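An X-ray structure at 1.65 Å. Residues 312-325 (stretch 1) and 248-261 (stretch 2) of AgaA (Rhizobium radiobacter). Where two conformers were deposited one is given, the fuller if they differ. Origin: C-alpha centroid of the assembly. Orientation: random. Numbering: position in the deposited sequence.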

ATOM      1  N   LEU A 312     -24.797 -21.062   6.924  1.00 30.46           N
ATOM      2  CA  LEU A 312     -24.180 -20.075   7.814  1.00 29.12           C
ATOM      3  C   LEU A 312     -24.994 -18.802   7.939  1.00 34.29           C
ATOM      4  O   LEU A 312     -25.114 -18.277   9.043  1.00 34.31           O
ATOM      5  CB  LEU A 312     -22.735 -19.745   7.366  1.00 28.82           C
ATOM      6  CG  LEU A 312     -21.670 -20.727   7.862  1.00 33.16           C
ATOM      7  CD1 LEU A 312     -20.368 -20.530   7.116  1.00 31.96           C
ATOM      8  CD2 LEU A 312     -21.425 -20.585   9.367  1.00 37.34           C
ATOM      9  N   LEU A 313     -25.536 -18.288   6.811  1.00 32.71           N
ATOM     10  CA  LEU A 313     -26.398 -17.094   6.812  1.00 33.11           C
ATOM     11  C   LEU A 313     -27.645 -17.357   7.636  1.00 36.97           C
ATOM     12  O   LEU A 313     -28.057 -16.495   8.415  1.00 36.00           O
ATOM     13  CB  LEU A 313     -26.860 -16.732   5.388  1.00 33.39           C
ATOM     14  CG  LEU A 313     -25.941 -15.925   4.503  1.00 36.77           C
ATOM     15  CD1 LEU A 313     -26.723 -15.392   3.323  1.00 36.22           C
ATOM     16  CD2 LEU A 313     -25.293 -14.757   5.264  1.00 37.08           C
ATOM     17  N   ALA A 314     -28.254 -18.552   7.455  1.00 35.38           N
ATOM     18  CA  ALA A 314     -29.465 -18.945   8.178  1.00 37.60           C
ATOM     19  C   ALA A 314     -29.185 -19.002   9.676  1.00 41.48           C
ATOM     20  O   ALA A 314     -29.960 -18.448  10.454  1.00 41.74           O
ATOM     21  CB  ALA A 314     -29.977 -20.288   7.670  1.00 38.92           C
ATOM     22  N   LYS A 315     -28.019 -19.564  10.064  1.00 37.32           N
ATOM     23  CA  LYS A 315     -27.582 -19.674  11.455  1.00 37.77           C
ATOM     24  C   LYS A 315     -27.358 -18.292  12.075  1.00 40.10           C
ATOM     25  O   LYS A 315     -27.683 -18.095  13.247  1.00 40.09           O
ATOM     26  CB  LYS A 315     -26.308 -20.529  11.539  1.00 41.21           C
ATOM     27  CG  LYS A 315     -26.091 -21.223  12.870  1.00 54.50           C
ATOM     28  CD  LYS A 315     -24.748 -21.959  12.873  1.00 65.26           C
ATOM     29  CE  LYS A 315     -24.389 -22.539  14.224  1.00 76.13           C
ATOM     30  NZ  LYS A 315     -23.937 -21.495  15.182  1.00 83.59           N
ATOM     31  N   ALA A 316     -26.836 -17.331  11.268  1.00 34.97           N
ATOM     32  CA  ALA A 316     -26.568 -15.947  11.659  1.00 34.19           C
ATOM     33  C   ALA A 316     -27.848 -15.092  11.798  1.00 37.88           C
ATOM     34  O   ALA A 316     -27.776 -13.970  12.298  1.00 37.51           O
ATOM     35  CB  ALA A 316     -25.623 -15.302  10.649  1.00 34.18           C
ATOM     36  N   GLY A 317     -28.988 -15.619  11.356  1.00 34.61           N
ATOM     37  CA  GLY A 317     -30.268 -14.922  11.432  1.00 35.76           C
ATOM     38  C   GLY A 317     -30.747 -14.300  10.133  1.00 39.74           C
ATOM     39  O   GLY A 317     -31.660 -13.467  10.159  1.00 40.87           O
ATOM     40  N   TYR A 318     -30.171 -14.735   8.982  1.00 35.09           N
ATOM     41  CA  TYR A 318     -30.512 -14.260   7.628  1.00 34.13           C
ATOM     42  C   TYR A 318     -30.993 -15.414   6.724  1.00 41.07           C
ATOM     43  O   TYR A 318     -30.314 -15.738   5.747  1.00 41.39           O
ATOM     44  CB  TYR A 318     -29.331 -13.465   6.996  1.00 33.23           C
ATOM     45  CG  TYR A 318     -28.889 -12.327   7.884  1.00 33.01           C
ATOM     46  CD1 TYR A 318     -29.606 -11.136   7.929  1.00 34.36           C
ATOM     47  CD2 TYR A 318     -27.809 -12.473   8.752  1.00 32.96           C
ATOM     48  CE1 TYR A 318     -29.261 -10.117   8.812  1.00 33.13           C
ATOM     49  CE2 TYR A 318     -27.456 -11.459   9.643  1.00 33.23           C
ATOM     50  CZ  TYR A 318     -28.185 -10.283   9.667  1.00 38.54           C
ATOM     51  OH  TYR A 318     -27.836  -9.271  10.524  1.00 39.81           O
ATOM     52  N   PRO A 319     -32.169 -16.042   7.002  1.00 40.96           N
ATOM     53  CA  PRO A 319     -32.612 -17.174   6.161  1.00 41.61           C
ATOM     54  C   PRO A 319     -32.994 -16.777   4.736  1.00 46.85           C
ATOM     55  O   PRO A 319     -33.039 -17.631   3.848  1.00 47.59           O
ATOM     56  CB  PRO A 319     -33.806 -17.743   6.936  1.00 44.28           C
ATOM     57  CG  PRO A 319     -34.342 -16.587   7.695  1.00 48.33           C
ATOM     58  CD  PRO A 319     -33.129 -15.789   8.099  1.00 43.07           C
ATOM     59  N   ASN A 320     -33.248 -15.474   4.526  1.00 42.24           N
ATOM     60  CA  ASN A 320     -33.625 -14.900   3.236  1.00 41.34           C
ATOM     61  C   ASN A 320     -32.568 -13.932   2.722  1.00 42.69           C
ATOM     62  O   ASN A 320     -32.835 -13.202   1.774  1.00 42.65           O
ATOM     63  CB  ASN A 320     -34.983 -14.201   3.357  1.00 41.40           C
ATOM     64  CG  ASN A 320     -36.071 -15.121   3.859  1.00 60.78           C
ATOM     65  OD1 ASN A 320     -36.738 -14.843   4.861  1.00 54.99           O
ATOM     66  ND2 ASN A 320     -36.249 -16.247   3.183  1.00 49.77           N
ATOM     67  N   GLY A 321     -31.385 -13.936   3.341  1.00 36.94           N
ATOM     68  CA  GLY A 321     -30.289 -13.050   2.964  1.00 34.43           C
ATOM     69  C   GLY A 321     -30.560 -11.618   3.371  1.00 35.80           C
ATOM     70  O   GLY A 321     -31.285 -11.373   4.344  1.00 35.30           O
ATOM     71  N   PHE A 322     -29.989 -10.654   2.625  1.00 31.71           N
ATOM     72  CA  PHE A 322     -30.152  -9.227   2.909  1.00 30.06           C
ATOM     73  C   PHE A 322     -29.688  -8.413   1.715  1.00 33.10           C
ATOM     74  O   PHE A 322     -29.058  -8.966   0.803  1.00 31.83           O
ATOM     75  CB  PHE A 322     -29.355  -8.809   4.183  1.00 30.20           C
ATOM     76  CG  PHE A 322     -27.882  -9.181   4.181  1.00 29.47           C
ATOM     77  CD1 PHE A 322     -26.936  -8.343   3.596  1.00 30.53           C
ATOM     78  CD2 PHE A 322     -27.445 -10.364   4.770  1.00 30.73           C
ATOM     79  CE1 PHE A 322     -25.569  -8.684   3.594  1.00 30.75           C
ATOM     80  CE2 PHE A 322     -26.088 -10.711   4.762  1.00 32.43           C
ATOM     81  CZ  PHE A 322     -25.157  -9.871   4.170  1.00 30.12           C
ATOM     82  N   GLU A 323     -29.951  -7.096   1.747  1.00 28.65           N
ATOM     83  CA  GLU A 323     -29.502  -6.170   0.701  1.00 29.01           C
ATOM     84  C   GLU A 323     -28.261  -5.437   1.212  1.00 28.96           C
ATOM     85  O   GLU A 323     -28.176  -5.102   2.399  1.00 27.54           O
ATOM     86  CB  GLU A 323     -30.603  -5.159   0.359  1.00 31.12           C
ATOM     87  CG  GLU A 323     -31.904  -5.799  -0.109  1.00 43.99           C
ATOM     88  CD  GLU A 323     -33.029  -4.856  -0.499  1.00 72.98           C
ATOM     89  OE1 GLU A 323     -33.967  -5.322  -1.188  1.00 69.76           O
ATOM     90  OE2 GLU A 323     -32.983  -3.662  -0.119  1.00 66.60           O
ATOM     91  N   VAL A 324     -27.288  -5.172   0.318  1.00 25.46           N
ATOM     92  CA  VAL A 324     -26.058  -4.505   0.712  1.00 23.88           C
ATOM     93  C   VAL A 324     -25.461  -3.798  -0.500  1.00 26.64           C
ATOM     94  O   VAL A 324     -25.748  -4.180  -1.629  1.00 26.60           O
ATOM     95  CB  VAL A 324     -25.056  -5.536   1.338  1.00 25.88           C
ATOM     96  CG1 VAL A 324     -24.630  -6.595   0.329  1.00 25.79           C
ATOM     97  CG2 VAL A 324     -23.839  -4.866   1.979  1.00 24.73           C
ATOM     98  N   ARG A 325     -24.591  -2.823  -0.259  1.00 23.65           N
ATOM     99  CA  ARG A 325     -23.889  -2.134  -1.328  1.00 22.29           C
ATOM    100  C   ARG A 325     -22.409  -2.463  -1.249  1.00 25.76           C
ATOM    101  O   ARG A 325     -21.839  -2.436  -0.159  1.00 24.68           O
ATOM    102  CB  ARG A 325     -24.084  -0.616  -1.229  1.00 22.94           C
ATOM    103  CG  ARG A 325     -25.557  -0.174  -1.302  1.00 30.52           C
ATOM    104  CD  ARG A 325     -25.676   1.294  -1.675  1.00 33.01           C
ATOM    105  NE  ARG A 325     -25.333   1.529  -3.080  1.00 31.89           N
ATOM    106  CZ  ARG A 325     -26.205   1.514  -4.085  1.00 48.94           C
ATOM    107  NH1 ARG A 325     -27.492   1.274  -3.858  1.00 38.81           N
ATOM    108  NH2 ARG A 325     -25.796   1.738  -5.328  1.00 38.83           N
TER
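Stretch 2, residues 248-261: KFEPFSKPEVRQAI

How does stretch 2 run along stretch 1? Antiparallel in order: its 3-10 segment, 250-253, and Phe249 lie near the strand end of stretch 1, while its helix, from Pro255 onward, packs beside the helix ending in the Gly317 Schellman motif. CA atoms of Leu312 and Ala260 approach to 5.6 Å, those of Leu313 and Val257 to 5.7 Å.

What packs against the helix of stretch 2? The CA-to-CB bond of Leu312 points toward stretch 2, with CB 3.9 Å from CB of Ala260; chi1 m and chi2 t then lay CD2 3.9 Å from CG of Glu256. Val257, with chi1 t, places CG2 3.7 Å from CB of Ala316 and 3.9 Å from CD2 of Tyr318. Lys315, itself exposed, extends, t through chi3 with a turn to m at chi4, so that NZ forms a salt bridge with OE1 of Glu256 at 2.8 Å.

Where does Tyr318 point? Its CA-to-CB bond points toward stretch 2, and with chi1 m the ring leaves OH 3.5 Å from CE of Lys254 and 3.6 Å from CG of Pro251.

What receives Phe322? With chi1 p its ring lies against Phe249, Pro251, Phe252 and Val257: CB of Pro251 lies over one face, 3.8 Å from the ring centroid in a CH-pi contact, and CZ is 4.0 Å from CE1 of Phe252. Phe249, chi1 t, extends its ring to Val324, where CE2 meets CG2 at 3.5 Å.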

ATOM      1  N   LYS A 248     -19.976  -1.932  11.369  1.00 24.73           N
ATOM      2  CA  LYS A 248     -21.174  -1.209  11.861  1.00 26.58           C
ATOM      3  C   LYS A 248     -22.401  -1.576  11.013  1.00 31.08           C
ATOM      4  O   LYS A 248     -23.539  -1.332  11.434  1.00 31.48           O
ATOM      5  CB  LYS A 248     -20.963   0.310  11.946  1.00 29.32           C
ATOM      6  CG  LYS A 248     -20.154   0.697  13.171  1.00 40.25           C
ATOM      7  CD  LYS A 248     -20.113   2.196  13.412  1.00 46.26           C
ATOM      8  CE  LYS A 248     -19.603   2.492  14.806  1.00 56.09           C
ATOM      9  NZ  LYS A 248     -19.433   3.951  15.037  1.00 67.30           N
ATOM     10  N   PHE A 249     -22.176  -2.226   9.845  1.00 26.73           N
ATOM     11  CA  PHE A 249     -23.276  -2.742   9.019  1.00 26.49           C
ATOM     12  C   PHE A 249     -23.609  -4.059   9.706  1.00 29.34           C
ATOM     13  O   PHE A 249     -22.794  -4.989   9.696  1.00 28.09           O
ATOM     14  CB  PHE A 249     -22.856  -2.925   7.545  1.00 27.15           C
ATOM     15  CG  PHE A 249     -23.968  -3.425   6.647  1.00 28.60           C
ATOM     16  CD1 PHE A 249     -25.024  -2.593   6.285  1.00 32.52           C
ATOM     17  CD2 PHE A 249     -23.952  -4.722   6.150  1.00 30.57           C
ATOM     18  CE1 PHE A 249     -26.049  -3.060   5.451  1.00 34.09           C
ATOM     19  CE2 PHE A 249     -24.973  -5.189   5.315  1.00 33.62           C
ATOM     20  CZ  PHE A 249     -26.016  -4.357   4.973  1.00 32.49           C
ATOM     21  N   GLU A 250     -24.764  -4.105  10.397  1.00 26.91           N
ATOM     22  CA  GLU A 250     -25.151  -5.216  11.271  1.00 26.65           C
ATOM     23  C   GLU A 250     -24.798  -6.641  10.732  1.00 30.27           C
ATOM     24  O   GLU A 250     -24.085  -7.334  11.457  1.00 30.14           O
ATOM     25  CB  GLU A 250     -26.618  -5.123  11.703  1.00 28.45           C
ATOM     26  CG  GLU A 250     -26.944  -6.105  12.820  1.00 40.45           C
ATOM     27  CD  GLU A 250     -28.097  -5.759  13.744  1.00 74.32           C
ATOM     28  OE1 GLU A 250     -28.818  -4.770  13.477  1.00 78.51           O
ATOM     29  OE2 GLU A 250     -28.276  -6.487  14.747  1.00 75.24           O
ATOM     30  N   PRO A 251     -25.192  -7.098   9.517  1.00 27.11           N
ATOM     31  CA  PRO A 251     -24.780  -8.454   9.081  1.00 26.61           C
ATOM     32  C   PRO A 251     -23.256  -8.689   9.121  1.00 28.12           C
ATOM     33  O   PRO A 251     -22.804  -9.775   9.488  1.00 28.46           O
ATOM     34  CB  PRO A 251     -25.312  -8.525   7.636  1.00 28.24           C
ATOM     35  CG  PRO A 251     -26.489  -7.613   7.637  1.00 32.63           C
ATOM     36  CD  PRO A 251     -26.076  -6.468   8.508  1.00 29.09           C
ATOM     37  N   PHE A 252     -22.467  -7.646   8.820  1.00 22.81           N
ATOM     38  CA  PHE A 252     -20.996  -7.743   8.784  1.00 21.48           C
ATOM     39  C   PHE A 252     -20.324  -7.690  10.153  1.00 26.58           C
ATOM     40  O   PHE A 252     -19.103  -7.726  10.223  1.00 27.30           O
ATOM     41  CB  PHE A 252     -20.417  -6.671   7.847  1.00 22.75           C
ATOM     42  CG  PHE A 252     -20.795  -6.860   6.401  1.00 22.44           C
ATOM     43  CD1 PHE A 252     -21.173  -8.110   5.917  1.00 25.56           C
ATOM     44  CD2 PHE A 252     -20.692  -5.808   5.502  1.00 21.99           C
ATOM     45  CE1 PHE A 252     -21.532  -8.279   4.579  1.00 25.33           C
ATOM     46  CE2 PHE A 252     -21.016  -5.986   4.159  1.00 25.27           C
ATOM     47  CZ  PHE A 252     -21.418  -7.220   3.703  1.00 23.99           C
ATOM     48  N   SER A 253     -21.107  -7.558  11.233  1.00 25.82           N
ATOM     49  CA  SER A 253     -20.553  -7.599  12.586  1.00 25.94           C
ATOM     50  C   SER A 253     -20.455  -9.066  13.009  1.00 30.22           C
ATOM     51  O   SER A 253     -19.922  -9.358  14.078  1.00 29.54           O
ATOM     52  CB  SER A 253     -21.469  -6.863  13.559  1.00 27.61           C
ATOM     53  OG  SER A 253     -22.682  -7.564  13.773  1.00 29.51           O
ATOM     54  N   LYS A 254     -21.008  -9.982  12.179  1.00 26.56           N
ATOM     55  CA  LYS A 254     -21.089 -11.407  12.491  1.00 26.88           C
ATOM     56  C   LYS A 254     -20.045 -12.270  11.792  1.00 29.11           C
ATOM     57  O   LYS A 254     -20.072 -12.361  10.567  1.00 27.80           O
ATOM     58  CB  LYS A 254     -22.506 -11.950  12.211  1.00 27.92           C
ATOM     59  CG  LYS A 254     -23.580 -11.228  13.016  1.00 34.20           C
ATOM     60  CD  LYS A 254     -24.978 -11.545  12.542  1.00 42.07           C
ATOM     61  CE  LYS A 254     -26.026 -10.676  13.215  1.00 45.09           C
ATOM     62  NZ  LYS A 254     -26.080 -10.882  14.689  1.00 49.51           N
ATOM     63  N   PRO A 255     -19.158 -12.966  12.538  1.00 25.99           N
ATOM     64  CA  PRO A 255     -18.192 -13.870  11.875  1.00 25.95           C
ATOM     65  C   PRO A 255     -18.840 -14.890  10.922  1.00 27.75           C
ATOM     66  O   PRO A 255     -18.244 -15.195   9.888  1.00 28.00           O
ATOM     67  CB  PRO A 255     -17.495 -14.558  13.061  1.00 28.23           C
ATOM     68  CG  PRO A 255     -17.556 -13.521  14.156  1.00 32.18           C
ATOM     69  CD  PRO A 255     -18.956 -12.966  14.006  1.00 27.92           C
ATOM     70  N   GLU A 256     -20.045 -15.416  11.259  0.50 24.33           N
ATOM     71  CA  GLU A 256     -20.734 -16.388  10.396  0.50 23.97           C
ATOM     72  C   GLU A 256     -21.122 -15.804   9.033  0.50 27.15           C
ATOM     73  O   GLU A 256     -21.130 -16.536   8.038  0.50 27.46           O
ATOM     74  CB  GLU A 256     -21.957 -16.989  11.099  0.50 25.61           C
ATOM     75  CG  GLU A 256     -21.608 -17.909  12.260  0.50 28.29           C
ATOM     76  CD  GLU A 256     -22.776 -18.366  13.114  0.50 46.05           C
ATOM     77  OE1 GLU A 256     -22.661 -19.444  13.739  0.50 43.11           O
ATOM     78  OE2 GLU A 256     -23.805 -17.652  13.166  0.50 33.36           O
ATOM     79  N   VAL A 257     -21.435 -14.490   8.978  1.00 23.34           N
ATOM     80  CA  VAL A 257     -21.788 -13.823   7.710  1.00 23.36           C
ATOM     81  C   VAL A 257     -20.514 -13.635   6.867  1.00 26.17           C
ATOM     82  O   VAL A 257     -20.522 -13.881   5.648  1.00 25.05           O
ATOM     83  CB  VAL A 257     -22.557 -12.483   7.917  1.00 25.98           C
ATOM     84  CG1 VAL A 257     -22.666 -11.667   6.621  1.00 25.16           C
ATOM     85  CG2 VAL A 257     -23.947 -12.730   8.520  1.00 25.83           C
ATOM     86  N   ARG A 258     -19.423 -13.191   7.514  1.00 23.21           N
ATOM     87  CA  ARG A 258     -18.165 -12.968   6.800  1.00 22.05           C
ATOM     88  C   ARG A 258     -17.641 -14.305   6.258  1.00 26.28           C
ATOM     89  O   ARG A 258     -17.270 -14.375   5.088  1.00 26.15           O
ATOM     90  CB  ARG A 258     -17.146 -12.248   7.701  1.00 24.47           C
ATOM     91  CG  ARG A 258     -17.714 -10.920   8.248  1.00 24.59           C
ATOM     92  CD  ARG A 258     -16.650 -10.094   8.946  1.00 23.31           C
ATOM     93  NE  ARG A 258     -16.179 -10.710  10.188  1.00 23.20           N
ATOM     94  CZ  ARG A 258     -16.350 -10.199  11.401  1.00 28.72           C
ATOM     95  NH1 ARG A 258     -15.819 -10.796  12.457  1.00 23.94           N
ATOM     96  NH2 ARG A 258     -17.072  -9.095  11.569  1.00 23.38           N
ATOM     97  N   GLN A 259     -17.729 -15.384   7.072  1.00 23.91           N
ATOM     98  CA  GLN A 259     -17.347 -16.739   6.640  1.00 23.86           C
ATOM     99  C   GLN A 259     -18.262 -17.227   5.523  1.00 28.35           C
ATOM    100  O   GLN A 259     -17.758 -17.829   4.575  1.00 27.12           O
ATOM    101  CB  GLN A 259     -17.360 -17.751   7.805  1.00 25.31           C
ATOM    102  CG  GLN A 259     -16.235 -17.542   8.823  1.00 28.56           C
ATOM    103  CD  GLN A 259     -15.724 -18.849   9.413  1.00 41.25           C
ATOM    104  OE1 GLN A 259     -16.157 -19.937   9.057  1.00 37.21           O
ATOM    105  NE2 GLN A 259     -14.757 -18.778  10.297  1.00 29.51           N
ATOM    106  N   ALA A 260     -19.606 -16.964   5.603  1.00 26.73           N
ATOM    107  CA  ALA A 260     -20.531 -17.367   4.522  1.00 27.03           C
ATOM    108  C   ALA A 260     -20.051 -16.803   3.176  1.00 29.88           C
ATOM    109  O   ALA A 260     -20.010 -17.532   2.193  1.00 29.02           O
ATOM    110  CB  ALA A 260     -21.955 -16.896   4.806  1.00 28.04           C
ATOM    111  N   ILE A 261     -19.641 -15.527   3.154  1.00 25.15           N
ATOM    112  CA  ILE A 261     -19.107 -14.870   1.952  1.00 24.72           C
ATOM    113  C   ILE A 261     -17.820 -15.564   1.462  1.00 28.21           C
ATOM    114  O   ILE A 261     -17.692 -15.810   0.265  1.00 28.41           O
ATOM    115  CB  ILE A 261     -18.951 -13.366   2.194  1.00 26.42           C
ATOM    116  CG1 ILE A 261     -20.362 -12.735   2.295  1.00 26.56           C
ATOM    117  CG2 ILE A 261     -18.137 -12.721   1.066  1.00 26.89           C
ATOM    118  CD1 ILE A 261     -20.390 -11.329   2.816  1.00 30.32           C
TER